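Local coordinates for protein beta-Ala-His dipeptidase (Homo sapiens, PDB 3DLJ) that hydrolyses Xaa-His dipeptides, above all carnosine and anserine, as a secreted dimeric metallopeptidase of the M20 family with two zinc ions per subunit, at residues A[351-356]-A[362-367]; A[86-91]-A[181-186]; A[293-298]-A[313-318]; A[149-154]-A[167-172]. All blocks are in the same frame, centred on the assembly; numbering follows the deposited sequence.

Contact 1. Residues A[351-356]-A[362-367]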
loop_
_atom_site.group_PDB
_atom_site.type_symbol
_atom_site.label_atom_id
_atom_site.label_comp_id
_atom_site.label_asym_id
_atom_site.label_seq_id
_atom_site.Cartn_x
_atom_site.Cartn_y
_atom_site.Cartn_z
ATOM N N PHE A 351 10.116 -1.235 -14.482
ATOM C CA PHE A 351 10.080 0.136 -14.029
ATOM C C PHE A 351 8.638 0.631 -14.048
ATOM O O PHE A 351 7.783 0.039 -14.690
ATOM C CB PHE A 351 10.999 1.041 -14.890
ATOM C CG PHE A 351 10.474 1.314 -16.299
ATOM C CD1 PHE A 351 9.674 2.427 -16.553
ATOM C CD2 PHE A 351 10.780 0.460 -17.347
ATOM C CE1 PHE A 351 9.205 2.704 -17.831
ATOM C CE2 PHE A 351 10.309 0.725 -18.643
ATOM C CZ PHE A 351 9.527 1.852 -18.883
ATOM N N SER A 352 8.379 1.709 -13.329
ATOM C CA SER A 352 7.032 2.248 -13.280
ATOM C C SER A 352 7.072 3.761 -13.202
ATOM O O SER A 352 8.055 4.350 -12.780
ATOM C CB SER A 352 6.224 1.647 -12.104
ATOM O OG SER A 352 6.865 1.863 -10.857
ATOM N N ILE A 353 5.978 4.366 -13.623
ATOM C CA ILE A 353 5.791 5.791 -13.563
ATOM C C ILE A 353 4.544 6.065 -12.719
ATOM O O ILE A 353 3.432 5.626 -13.050
ATOM C CB ILE A 353 5.646 6.399 -14.996
ATOM C CG1 ILE A 353 6.872 6.044 -15.860
ATOM C CG2 ILE A 353 5.449 7.900 -14.930
ATOM C CD1 ILE A 353 6.748 6.420 -17.341
ATOM N N ARG A 354 4.736 6.805 -11.641
ATOM C CA ARG A 354 3.642 7.274 -10.827
ATOM C C ARG A 354 2.927 8.390 -11.539
ATOM O O ARG A 354 3.553 9.291 -12.106
ATOM C CB ARG A 354 4.164 7.703 -9.463
ATOM C CG ARG A 354 4.853 6.568 -8.715
ATOM C CD ARG A 354 3.850 5.599 -8.060
ATOM N NE ARG A 354 4.520 4.461 -7.410
ATOM C CZ ARG A 354 3.894 3.438 -6.815
ATOM N NH1 ARG A 354 4.605 2.462 -6.258
ATOM N NH2 ARG A 354 2.561 3.390 -6.771
ATOM N N LEU A 355 1.602 8.316 -11.553
ATOM C CA LEU A 355 0.825 9.239 -12.351
ATOM C C LEU A 355 0.095 10.242 -11.477
ATOM O O LEU A 355 -0.293 9.931 -10.360
ATOM C CB LEU A 355 -0.145 8.491 -13.250
ATOM C CG LEU A 355 0.400 7.297 -14.044
ATOM C CD1 LEU A 355 -0.728 6.696 -14.901
ATOM C CD2 LEU A 355 1.528 7.716 -14.936
ATOM N N VAL A 356 -0.062 11.454 -12.004
ATOM C CA VAL A 356 -0.716 12.544 -11.301
ATOM C C VAL A 356 -1.727 13.217 -12.260
ATOM O O VAL A 356 -1.651 13.032 -13.474
ATOM C CB VAL A 356 0.324 13.591 -10.774
ATOM C CG1 VAL A 356 1.317 12.930 -9.834
ATOM C CG2 VAL A 356 1.050 14.287 -11.938
ATOM N N SER A 362 -3.563 5.564 -20.991
ATOM C CA SER A 362 -3.407 5.043 -22.340
ATOM C C SER A 362 -2.383 5.838 -23.119
ATOM O O SER A 362 -1.672 5.260 -23.941
ATOM C CB SER A 362 -4.758 5.012 -23.099
ATOM O OG SER A 362 -5.676 4.189 -22.393
ATOM N N ALA A 363 -2.339 7.160 -22.891
ATOM C CA ALA A 363 -1.330 8.021 -23.533
ATOM C C ALA A 363 0.076 7.701 -23.022
ATOM O O ALA A 363 1.015 7.573 -23.811
ATOM C CB ALA A 363 -1.662 9.514 -23.354
ATOM N N VAL A 364 0.208 7.556 -21.708
ATOM C CA VAL A 364 1.473 7.173 -21.066
ATOM C C VAL A 364 1.961 5.839 -21.629
ATOM O O VAL A 364 3.122 5.717 -22.016
ATOM C CB VAL A 364 1.342 7.157 -19.518
ATOM C CG1 VAL A 364 2.574 6.560 -18.847
ATOM C CG2 VAL A 364 1.069 8.577 -18.988
ATOM N N GLU A 365 1.071 4.852 -21.717
ATOM C CA GLU A 365 1.418 3.569 -22.330
ATOM C C GLU A 365 1.951 3.765 -23.763
ATOM O O GLU A 365 3.029 3.238 -24.113
ATOM C CB GLU A 365 0.229 2.608 -22.285
ATOM C CG GLU A 365 0.369 1.356 -23.137
ATOM C CD GLU A 365 -0.825 0.405 -23.004
ATOM O OE1 GLU A 365 -1.999 0.855 -23.138
ATOM O OE2 GLU A 365 -0.588 -0.807 -22.784
ATOM N N LYS A 366 1.230 4.538 -24.579
ATOM C CA LYS A 366 1.676 4.826 -25.955
ATOM C C LYS A 366 3.027 5.532 -25.986
ATOM O O LYS A 366 3.908 5.146 -26.743
ATOM C CB LYS A 366 0.658 5.671 -26.723
ATOM C CG LYS A 366 -0.215 4.897 -27.673
ATOM N N GLN A 367 3.169 6.591 -25.196
ATOM C CA GLN A 367 4.418 7.368 -25.163
ATOM C C GLN A 367 5.638 6.554 -24.760
ATOM O O GLN A 367 6.672 6.643 -25.405
ATOM C CB GLN A 367 4.276 8.593 -24.264
ATOM C CG GLN A 367 3.298 9.599 -24.849
ATOM C CD GLN A 367 2.787 10.617 -23.835
ATOM O OE1 GLN A 367 2.751 10.378 -22.620
ATOM N NE2 GLN A 367 2.379 11.755 -24.341
#

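Contact 2. Residues A[86-91]-A[181-186]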
loop_
_atom_site.group_PDB
_atom_site.type_symbol
_atom_site.label_atom_id
_atom_site.label_comp_id
_atom_site.label_asym_id
_atom_site.label_seq_id
_atom_site.Cartn_x
_atom_site.Cartn_y
_atom_site.Cartn_z
ATOM N N LEU A 86 -4.067 -21.596 -8.497
ATOM C CA LEU A 86 -4.063 -21.653 -7.020
ATOM C C LEU A 86 -5.413 -21.145 -6.515
ATOM O O LEU A 86 -5.997 -20.249 -7.139
ATOM C CB LEU A 86 -2.958 -20.759 -6.437
ATOM C CG LEU A 86 -1.535 -21.292 -6.257
ATOM C CD1 LEU A 86 -0.620 -20.154 -5.863
ATOM C CD2 LEU A 86 -1.453 -22.436 -5.243
ATOM N N PRO A 87 -5.907 -21.691 -5.387
ATOM C CA PRO A 87 -7.115 -21.131 -4.765
ATOM C C PRO A 87 -6.857 -19.729 -4.232
ATOM O O PRO A 87 -5.785 -19.472 -3.694
ATOM C CB PRO A 87 -7.396 -22.075 -3.594
ATOM C CG PRO A 87 -6.553 -23.258 -3.824
ATOM C CD PRO A 87 -5.382 -22.832 -4.620
ATOM N N ILE A 88 -7.827 -18.837 -4.404
ATOM C CA ILE A 88 -7.789 -17.510 -3.783
ATOM C C ILE A 88 -8.364 -17.648 -2.371
ATOM O O ILE A 88 -9.344 -18.393 -2.179
ATOM C CB ILE A 88 -8.605 -16.480 -4.602
ATOM C CG1 ILE A 88 -8.036 -16.345 -6.020
ATOM C CG2 ILE A 88 -8.625 -15.115 -3.947
ATOM C CD1 ILE A 88 -9.114 -15.986 -7.057
ATOM N N PRO A 89 -7.726 -16.988 -1.368
ATOM C CA PRO A 89 -8.265 -16.893 -0.008
ATOM C C PRO A 89 -9.631 -16.213 0.053
ATOM O O PRO A 89 -9.870 -15.263 -0.707
ATOM C CB PRO A 89 -7.221 -16.032 0.725
ATOM C CG PRO A 89 -6.489 -15.332 -0.341
ATOM C CD PRO A 89 -6.398 -16.350 -1.441
ATOM N N PRO A 90 -10.515 -16.681 0.965
ATOM C CA PRO A 90 -11.850 -16.106 1.059
ATOM C C PRO A 90 -11.800 -14.645 1.443
ATOM O O PRO A 90 -10.802 -14.177 2.008
ATOM C CB PRO A 90 -12.540 -16.942 2.156
ATOM C CG PRO A 90 -11.439 -17.529 2.956
ATOM C CD PRO A 90 -10.322 -17.769 1.942
ATOM N N VAL A 91 -12.846 -13.916 1.083
ATOM C CA VAL A 91 -12.966 -12.552 1.525
ATOM C C VAL A 91 -13.917 -12.580 2.728
ATOM O O VAL A 91 -14.979 -13.201 2.673
ATOM C CB VAL A 91 -13.458 -11.611 0.411
ATOM C CG1 VAL A 91 -13.879 -10.280 1.001
ATOM C CG2 VAL A 91 -12.344 -11.387 -0.639
ATOM N N SER A 181 -5.400 -7.767 -5.740
ATOM C CA SER A 181 -6.786 -7.984 -5.275
ATOM C C SER A 181 -7.627 -8.873 -6.206
ATOM O O SER A 181 -8.781 -8.560 -6.511
ATOM C CB SER A 181 -7.481 -6.644 -5.003
ATOM O OG SER A 181 -6.738 -5.889 -4.055
ATOM N N VAL A 182 -7.026 -9.980 -6.652
ATOM C CA VAL A 182 -7.659 -10.922 -7.577
ATOM C C VAL A 182 -9.079 -11.250 -7.118
ATOM O O VAL A 182 -9.286 -11.685 -5.978
ATOM C CB VAL A 182 -6.796 -12.226 -7.772
ATOM C CG1 VAL A 182 -7.545 -13.280 -8.564
ATOM C CG2 VAL A 182 -5.490 -11.895 -8.505
ATOM N N ALA A 183 -10.039 -10.995 -8.013
ATOM C CA ALA A 183 -11.448 -11.318 -7.820
ATOM C C ALA A 183 -12.208 -10.396 -6.864
ATOM O O ALA A 183 -13.407 -10.600 -6.643
ATOM C CB ALA A 183 -11.615 -12.792 -7.401
ATOM N N LEU A 184 -11.542 -9.385 -6.301
ATOM C CA LEU A 184 -12.227 -8.500 -5.350
ATOM C C LEU A 184 -13.283 -7.628 -6.046
ATOM O O LEU A 184 -14.453 -7.606 -5.631
ATOM C CB LEU A 184 -11.249 -7.661 -4.500
ATOM C CG LEU A 184 -11.872 -6.956 -3.279
ATOM C CD1 LEU A 184 -12.515 -7.940 -2.267
ATOM C CD2 LEU A 184 -10.866 -6.068 -2.594
ATOM N N GLU A 185 -12.872 -6.958 -7.123
ATOM C CA GLU A 185 -13.743 -6.038 -7.882
ATOM C C GLU A 185 -15.096 -6.641 -8.318
ATOM O O GLU A 185 -16.130 -5.986 -8.201
ATOM C CB GLU A 185 -12.975 -5.455 -9.074
ATOM C CG GLU A 185 -13.657 -4.290 -9.773
ATOM C CD GLU A 185 -12.859 -3.791 -10.982
ATOM O OE1 GLU A 185 -11.656 -3.466 -10.819
ATOM O OE2 GLU A 185 -13.429 -3.729 -12.094
ATOM N N GLU A 186 -15.085 -7.884 -8.796
ATOM C CA GLU A 186 -16.319 -8.603 -9.142
ATOM C C GLU A 186 -17.219 -8.897 -7.937
ATOM O O GLU A 186 -18.452 -8.849 -8.050
ATOM C CB GLU A 186 -16.013 -9.907 -9.901
#

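Contact 3. Residues A[293-298]-A[313-318]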
loop_
_atom_site.group_PDB
_atom_site.type_symbol
_atom_site.label_atom_id
_atom_site.label_comp_id
_atom_site.label_asym_id
_atom_site.label_seq_id
_atom_site.Cartn_x
_atom_site.Cartn_y
_atom_site.Cartn_z
ATOM N N LEU A 293 6.582 19.969 7.926
ATOM C CA LEU A 293 7.636 18.995 7.649
ATOM C C LEU A 293 9.017 19.613 7.823
ATOM O O LEU A 293 9.415 20.499 7.068
ATOM C CB LEU A 293 7.492 18.380 6.243
ATOM C CG LEU A 293 8.479 17.263 5.815
ATOM C CD1 LEU A 293 8.136 15.923 6.414
ATOM C CD2 LEU A 293 8.532 17.130 4.308
ATOM N N ASP A 294 9.732 19.133 8.836
ATOM C CA ASP A 294 11.110 19.498 9.056
ATOM C C ASP A 294 11.947 18.629 8.140
ATOM O O ASP A 294 11.937 17.398 8.248
ATOM C CB ASP A 294 11.508 19.282 10.525
ATOM C CG ASP A 294 12.883 19.853 10.850
ATOM O OD1 ASP A 294 13.907 19.291 10.388
ATOM O OD2 ASP A 294 12.939 20.876 11.572
ATOM N N LEU A 295 12.678 19.287 7.243
ATOM C CA LEU A 295 13.475 18.606 6.232
ATOM C C LEU A 295 14.752 17.937 6.768
ATOM O O LEU A 295 15.250 16.976 6.174
ATOM C CB LEU A 295 13.805 19.574 5.104
ATOM C CG LEU A 295 13.713 18.922 3.735
ATOM C CD1 LEU A 295 12.280 18.437 3.464
ATOM C CD2 LEU A 295 14.160 19.906 2.700
ATOM N N GLU A 296 15.284 18.445 7.876
ATOM C CA GLU A 296 16.390 17.764 8.559
ATOM C C GLU A 296 15.924 16.491 9.270
ATOM O O GLU A 296 16.678 15.526 9.346
ATOM C CB GLU A 296 17.114 18.685 9.543
ATOM C CG GLU A 296 18.350 19.367 8.965
ATOM C CD GLU A 296 18.873 20.500 9.858
ATOM N N GLU A 297 14.691 16.513 9.782
ATOM C CA GLU A 297 14.077 15.365 10.465
ATOM C C GLU A 297 13.765 14.249 9.469
ATOM O O GLU A 297 13.983 13.071 9.747
ATOM C CB GLU A 297 12.800 15.793 11.211
ATOM C CG GLU A 297 12.166 14.710 12.097
ATOM N N TYR A 298 13.267 14.646 8.305
ATOM C CA TYR A 298 12.911 13.742 7.243
ATOM C C TYR A 298 14.158 13.092 6.640
ATOM O O TYR A 298 14.177 11.890 6.420
ATOM C CB TYR A 298 12.089 14.492 6.194
ATOM C CG TYR A 298 11.542 13.651 5.078
ATOM C CD1 TYR A 298 10.794 12.503 5.335
ATOM C CD2 TYR A 298 11.741 14.020 3.758
ATOM C CE1 TYR A 298 10.286 11.735 4.294
ATOM C CE2 TYR A 298 11.227 13.269 2.720
ATOM C CZ TYR A 298 10.504 12.135 2.991
ATOM O OH TYR A 298 10.004 11.392 1.952
ATOM N N GLU A 313 8.722 22.187 0.112
ATOM C CA GLU A 313 7.677 22.337 -0.887
ATOM C C GLU A 313 7.971 21.501 -2.136
ATOM O O GLU A 313 7.089 20.821 -2.654
ATOM C CB GLU A 313 7.513 23.821 -1.235
ATOM C CG GLU A 313 6.905 24.667 -0.093
ATOM C CD GLU A 313 7.910 25.156 0.984
ATOM O OE1 GLU A 313 9.145 25.122 0.779
ATOM O OE2 GLU A 313 7.445 25.608 2.054
ATOM N N GLU A 314 9.215 21.568 -2.606
ATOM C CA GLU A 314 9.680 20.763 -3.730
ATOM C C GLU A 314 9.628 19.279 -3.453
ATOM O O GLU A 314 9.194 18.515 -4.318
ATOM C CB GLU A 314 11.105 21.154 -4.132
ATOM C CG GLU A 314 11.192 22.322 -5.093
ATOM C CD GLU A 314 12.602 22.924 -5.131
ATOM O OE1 GLU A 314 13.135 23.283 -4.047
ATOM O OE2 GLU A 314 13.179 23.036 -6.241
ATOM N N ILE A 315 10.072 18.876 -2.254
ATOM C CA ILE A 315 10.045 17.473 -1.809
ATOM C C ILE A 315 8.638 16.895 -1.856
ATOM O O ILE A 315 8.418 15.824 -2.429
ATOM C CB ILE A 315 10.601 17.304 -0.352
ATOM C CG1 ILE A 315 12.094 17.661 -0.273
ATOM C CG2 ILE A 315 10.262 15.900 0.219
ATOM C CD1 ILE A 315 12.954 16.753 -1.078
ATOM N N LEU A 316 7.698 17.604 -1.240
ATOM C CA LEU A 316 6.316 17.131 -1.110
ATOM C C LEU A 316 5.582 17.087 -2.441
ATOM O O LEU A 316 4.886 16.103 -2.732
ATOM C CB LEU A 316 5.545 17.983 -0.095
ATOM C CG LEU A 316 5.936 17.798 1.376
ATOM C CD1 LEU A 316 5.063 18.678 2.238
ATOM C CD2 LEU A 316 5.803 16.354 1.788
ATOM N N MET A 317 5.762 18.136 -3.250
ATOM C CA MET A 317 5.199 18.186 -4.594
ATOM C C MET A 317 5.717 17.076 -5.508
ATOM O O MET A 317 4.947 16.506 -6.304
ATOM C CB MET A 317 5.455 19.538 -5.248
ATOM C CG MET A 317 4.670 20.692 -4.647
ATOM S SD MET A 317 4.898 22.157 -5.663
ATOM C CE MET A 317 4.411 23.448 -4.490
ATOM N N HIS A 318 7.004 16.763 -5.402
ATOM C CA HIS A 318 7.558 15.690 -6.229
ATOM C C HIS A 318 7.073 14.286 -5.851
ATOM O O HIS A 318 7.016 13.389 -6.690
ATOM C CB HIS A 318 9.081 15.819 -6.384
ATOM C CG HIS A 318 9.451 16.806 -7.441
ATOM N ND1 HIS A 318 9.539 18.160 -7.196
ATOM C CD2 HIS A 318 9.656 16.650 -8.770
ATOM C CE1 HIS A 318 9.813 18.793 -8.323
ATOM N NE2 HIS A 318 9.884 17.900 -9.294
#

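Contact 4. Residues A[149-154]-A[167-172]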
loop_
_atom_site.group_PDB
_atom_site.type_symbol
_atom_site.label_atom_id
_atom_site.label_comp_id
_atom_site.label_asym_id
_atom_site.label_seq_id
_atom_site.Cartn_x
_atom_site.Cartn_y
_atom_site.Cartn_z
ATOM N N LEU A 149 -5.693 -4.822 13.167
ATOM C CA LEU A 149 -5.873 -5.222 14.576
ATOM C C LEU A 149 -6.185 -4.050 15.470
ATOM O O LEU A 149 -6.920 -4.209 16.421
ATOM C CB LEU A 149 -4.662 -5.999 15.099
ATOM C CG LEU A 149 -4.714 -7.502 14.782
ATOM C CD1 LEU A 149 -3.377 -8.194 15.107
ATOM C CD2 LEU A 149 -5.878 -8.176 15.540
ATOM N N ALA A 150 -5.614 -2.884 15.173
ATOM C CA ALA A 150 -5.903 -1.669 15.914
ATOM C C ALA A 150 -7.395 -1.314 15.849
ATOM O O ALA A 150 -7.991 -0.939 16.871
ATOM C CB ALA A 150 -5.051 -0.519 15.420
ATOM N N TRP A 151 -7.973 -1.444 14.654
ATOM C CA TRP A 151 -9.413 -1.295 14.403
ATOM C C TRP A 151 -10.219 -2.340 15.140
ATOM O O TRP A 151 -11.181 -2.002 15.844
ATOM C CB TRP A 151 -9.719 -1.372 12.881
ATOM C CG TRP A 151 -11.171 -1.156 12.516
ATOM C CD1 TRP A 151 -12.143 -2.118 12.422
ATOM C CD2 TRP A 151 -11.820 0.097 12.186
ATOM N NE1 TRP A 151 -13.352 -1.546 12.071
ATOM C CE2 TRP A 151 -13.181 -0.199 11.902
ATOM C CE3 TRP A 151 -11.382 1.431 12.079
ATOM C CZ2 TRP A 151 -14.109 0.792 11.528
ATOM C CZ3 TRP A 151 -12.317 2.422 11.704
ATOM C CH2 TRP A 151 -13.655 2.090 11.436
ATOM N N ILE A 152 -9.823 -3.611 14.989
ATOM C CA ILE A 152 -10.496 -4.721 15.681
ATOM C C ILE A 152 -10.392 -4.598 17.209
ATOM O O ILE A 152 -11.365 -4.864 17.932
ATOM C CB ILE A 152 -9.989 -6.117 15.196
ATOM C CG1 ILE A 152 -10.571 -6.448 13.811
ATOM C CG2 ILE A 152 -10.323 -7.221 16.229
ATOM C CD1 ILE A 152 -9.871 -7.615 13.072
ATOM N N ASN A 153 -9.214 -4.213 17.697
ATOM C CA ASN A 153 -8.991 -4.049 19.129
ATOM C C ASN A 153 -9.845 -2.910 19.705
ATOM O O ASN A 153 -10.421 -3.082 20.757
ATOM C CB ASN A 153 -7.494 -3.859 19.451
ATOM C CG ASN A 153 -6.649 -5.123 19.163
ATOM O OD1 ASN A 153 -7.167 -6.209 19.094
ATOM N ND2 ASN A 153 -5.347 -4.956 19.007
ATOM N N ALA A 154 -9.926 -1.761 19.014
ATOM C CA ALA A 154 -10.875 -0.692 19.376
ATOM C C ALA A 154 -12.320 -1.200 19.593
ATOM O O ALA A 154 -12.953 -0.886 20.615
ATOM C CB ALA A 154 -10.847 0.461 18.342
ATOM N N VAL A 167 -21.779 3.458 16.145
ATOM C CA VAL A 167 -22.185 3.153 14.776
ATOM C C VAL A 167 -22.221 1.637 14.579
ATOM O O VAL A 167 -21.546 0.907 15.318
ATOM C CB VAL A 167 -21.221 3.792 13.739
ATOM C CG1 VAL A 167 -21.377 5.306 13.713
ATOM C CG2 VAL A 167 -19.754 3.405 14.019
ATOM N N ASN A 168 -23.022 1.163 13.616
ATOM C CA ASN A 168 -22.874 -0.192 13.109
ATOM C C ASN A 168 -21.521 -0.266 12.389
ATOM O O ASN A 168 -21.028 0.729 11.852
ATOM C CB ASN A 168 -24.013 -0.588 12.153
ATOM C CG ASN A 168 -25.406 -0.488 12.788
ATOM O OD1 ASN A 168 -25.695 -1.076 13.836
ATOM N ND2 ASN A 168 -26.287 0.242 12.120
ATOM N N ILE A 169 -20.896 -1.435 12.403
ATOM C CA ILE A 169 -19.601 -1.592 11.766
ATOM C C ILE A 169 -19.611 -2.784 10.844
ATOM O O ILE A 169 -20.000 -3.893 11.219
ATOM C CB ILE A 169 -18.452 -1.717 12.802
ATOM C CG1 ILE A 169 -18.368 -0.423 13.632
ATOM C CG2 ILE A 169 -17.109 -2.013 12.100
ATOM C CD1 ILE A 169 -17.262 -0.425 14.681
ATOM N N LYS A 170 -19.195 -2.516 9.617
ATOM C CA LYS A 170 -18.973 -3.540 8.639
ATOM C C LYS A 170 -17.469 -3.706 8.377
ATOM O O LYS A 170 -16.680 -2.750 8.484
ATOM C CB LYS A 170 -19.784 -3.251 7.366
ATOM C CG LYS A 170 -21.289 -3.500 7.546
ATOM C CD LYS A 170 -22.095 -3.465 6.250
ATOM C CE LYS A 170 -23.430 -4.185 6.449
ATOM N NZ LYS A 170 -24.527 -3.829 5.472
ATOM N N PHE A 171 -17.071 -4.942 8.079
ATOM C CA PHE A 171 -15.676 -5.236 7.737
ATOM C C PHE A 171 -15.654 -5.937 6.400
ATOM O O PHE A 171 -16.415 -6.893 6.182
ATOM C CB PHE A 171 -15.009 -6.155 8.778
ATOM C CG PHE A 171 -15.277 -5.783 10.232
ATOM C CD1 PHE A 171 -16.509 -6.061 10.833
ATOM C CD2 PHE A 171 -14.266 -5.233 11.013
ATOM C CE1 PHE A 171 -16.743 -5.767 12.165
ATOM C CE2 PHE A 171 -14.487 -4.934 12.352
ATOM C CZ PHE A 171 -15.727 -5.190 12.936
ATOM N N ILE A 172 -14.810 -5.454 5.496
ATOM C CA ILE A 172 -14.424 -6.223 4.295
ATOM C C ILE A 172 -12.897 -6.462 4.292
ATOM O O ILE A 172 -12.118 -5.529 4.084
ATOM C CB ILE A 172 -14.924 -5.576 2.963
ATOM C CG1 ILE A 172 -14.471 -6.394 1.751
ATOM C CG2 ILE A 172 -14.495 -4.089 2.829
ATOM C CD1 ILE A 172 -14.978 -5.851 0.434
#

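Contact 1. Residues A[351-356]-A[362-367]
Val364 carries its side of the contact alone, meeting Ile353 and Leu355 on the strand with one methyl each. Its CG2 lies 4.2 Å from Leu355 CD2, and its CG1 comes within 4.4 Å of Ile353 CD1. With CG1 anti to the backbone N (chi1 171°), the valine fork opens along the strand and serves both neighbours, and the Leu355 and Val364 side chains run alongside one another, pointing in opposite senses. This is the close, buried part, purely apolar; Val361 also touches Leu355, Val368 touches Ile353 and Ile273 touches Val364. The rest of the helical turn is looser and nearer solvent: Ser362 is exposed, and Ala363, Glu365 and Lys366 are partly exposed. Just before them Asn360, an N-glycosylation site that carries no sugar in this structure, accepts a hydrogen bond through OD1 from Ala363 N. On the strand, Ser352 and Arg354 alternate with the apolar pair, and Ser352 OG bonds His328 NE2. Strand 346-355 and helix 361-377 lead on to strand 384-397, which pairs with the other side of strand 216-232, a beta-alpha-beta crossover of the alpha/beta dimerization domain found in M20 peptidases.

Contact 2. Residues A[86-91]-A[181-186]
Ile88 and Val182 make the tightest apolar contact here, with Ile88 CD1 only 3.5 Å from Val182 CG1, closer than usual van der Waals packing. The two side chains cross at about a right angle, and Ile88 CG1 also lies 4.0 Å from Val182 CG1. The same CD1 methyl covers Ala183 CB at 4.1 Å, and Met75 and Met176 also pack on Ile88. Cutting Ile88 back to an alanine is likely to open a gap before Val182 CG1 and Ala183 CB. A second apolar pair sits further along: Val91 CG2 is 3.8 Å from Leu184 CD1, again with the side chains nearly perpendicular. Leu184 CG is anti to its own nitrogen (chi1 -167°), which lets the tip swing towards Val91. Residues 181-186 follow strand 168-174 of the catalytic alpha/beta domain and start helix 184-191, part of a crossover to strand 201-204. The Leu184 side chain is about 7 Å from that of Glu177, the probable proton acceptor. The polar bonds run within segment 181-186 or to other parts of the chain, none between the two segments. Leu184 N bonds Ser181 O at 2.9 Å, with Ala183 at the N-cap position, while Ser181 OG is hydrogen-bonded to Glu174 OE2.

Contact 3. Residues A[293-298]-A[313-318]
Ile315 projects from helix 312-320 against two side chains of helix 295-302, giving each a different branch. Its CG1 is 3.8 Å from Leu295 CD1, whereas CG2 approaches Tyr298 CE2 at 3.8 Å, obliquely to the phenol ring. The chi1 of -65° sets CG1 beside the backbone N and CG2 opposite it, and this spread allows one residue to touch both partners. Leu293, just ahead of the first helix, meets Leu316 through their CD2 methyls, also 3.8 Å apart, and Leu293 CD2 reaches Leu316 CG at 4.0 Å. All three contacts are apolar. They join two short helices, linked by a loop, in a run of short helices before strand 324-331, with helix 282-289 packing against the second helix through Tyr288 on Leu316. Phe307, in the connecting loop, touches Ile315 and meets the Tyr298 ring with the planes about 20° apart. Each helix also has a polar feature of its own. At the first helix's start, Asp294 is the N-cap: its OD1 accepts from Glu297 N at 2.9 Å, a moderately bent bond. One turn beyond Glu314, the His318 ring turns back on its own helix and donates from ND1 to Glu314 O (2.9 Å, 152°), with that oxygen in the ring plane. Glu314 O also takes the backbone bond from His318 N, the two donors arriving from opposite faces of the carbonyl plane. The same imidazole stacks with Phe309 and Tyr322.

Contact 4. Residues A[149-154]-A[167-172]
Trp151 of helix 141-160 turns its indole edge onto Ile169 and Phe171 of strand 168-174, within the helix-to-strand half of a beta-alpha-beta crossover from strand 104-110 in the catalytic domain. The short helix and strand segments run nearly antiparallel (151°), their axes approaching to 11.6 Å. With CG anti to the backbone N (chi1 -177°), the indole reaches from the helix toward the strand. Phe171 CE2 lies in the indole plane, at the edge, 3.6 Å from Trp151 NE1. The two rings are almost perpendicular, with planes at 87° and the centroid of the five-membered ring 5.5 Å from that of Phe171, yet the approach to the phenyl ring is oblique. Ile169 CG2 sits further along the same indole edge, 3.8 Å from NE1 and 4.1 Å from CZ2 of Trp151. Phe107 of the neighbouring strand 104-110 stacks on the indole, and Phe474 and Phe478 of helix 464-482 meet it edge-to-face. Were Trp151 a leucine, Phe171, Ile169 and Phe107 would probably lose their common partner, with a gap left between helix and sheet. Ile152 adds a looser touch, its CG1 4.4 Å from Phe171 CE2. Within the strand, Ile169 CG2 rests 3.6 Å above the Phe171 ring plane, offset toward the rim.

Overall arrangement
Contacts 2 and 4 belong to the catalytic domain and meet directly: Val91 CG1 and Ile172 CG1 are 4.0 Å apart, and Leu184 packs on Ile172 as well. Contact 4 is nested in the chain loop that contact 2 closes; strand 168-174 is half of contact 4 and leads into the turn and helix of contact 2, whose Val91 and Leu184 pack on it. Contacts 1 and 3 lie in the second part of the chain, nearest atoms about 6 Å apart, away from the annotated sites. Contacts 1, 2 and 4 are buried, while contact 3 is partly covered and alone brings side-chain hydrogen bonds within its segments. The chemistry differs too: aliphatic methyls in contacts 1 and 2, a mixed aliphatic-tyrosine patch in contact 3, and an aromatic cluster in contact 4.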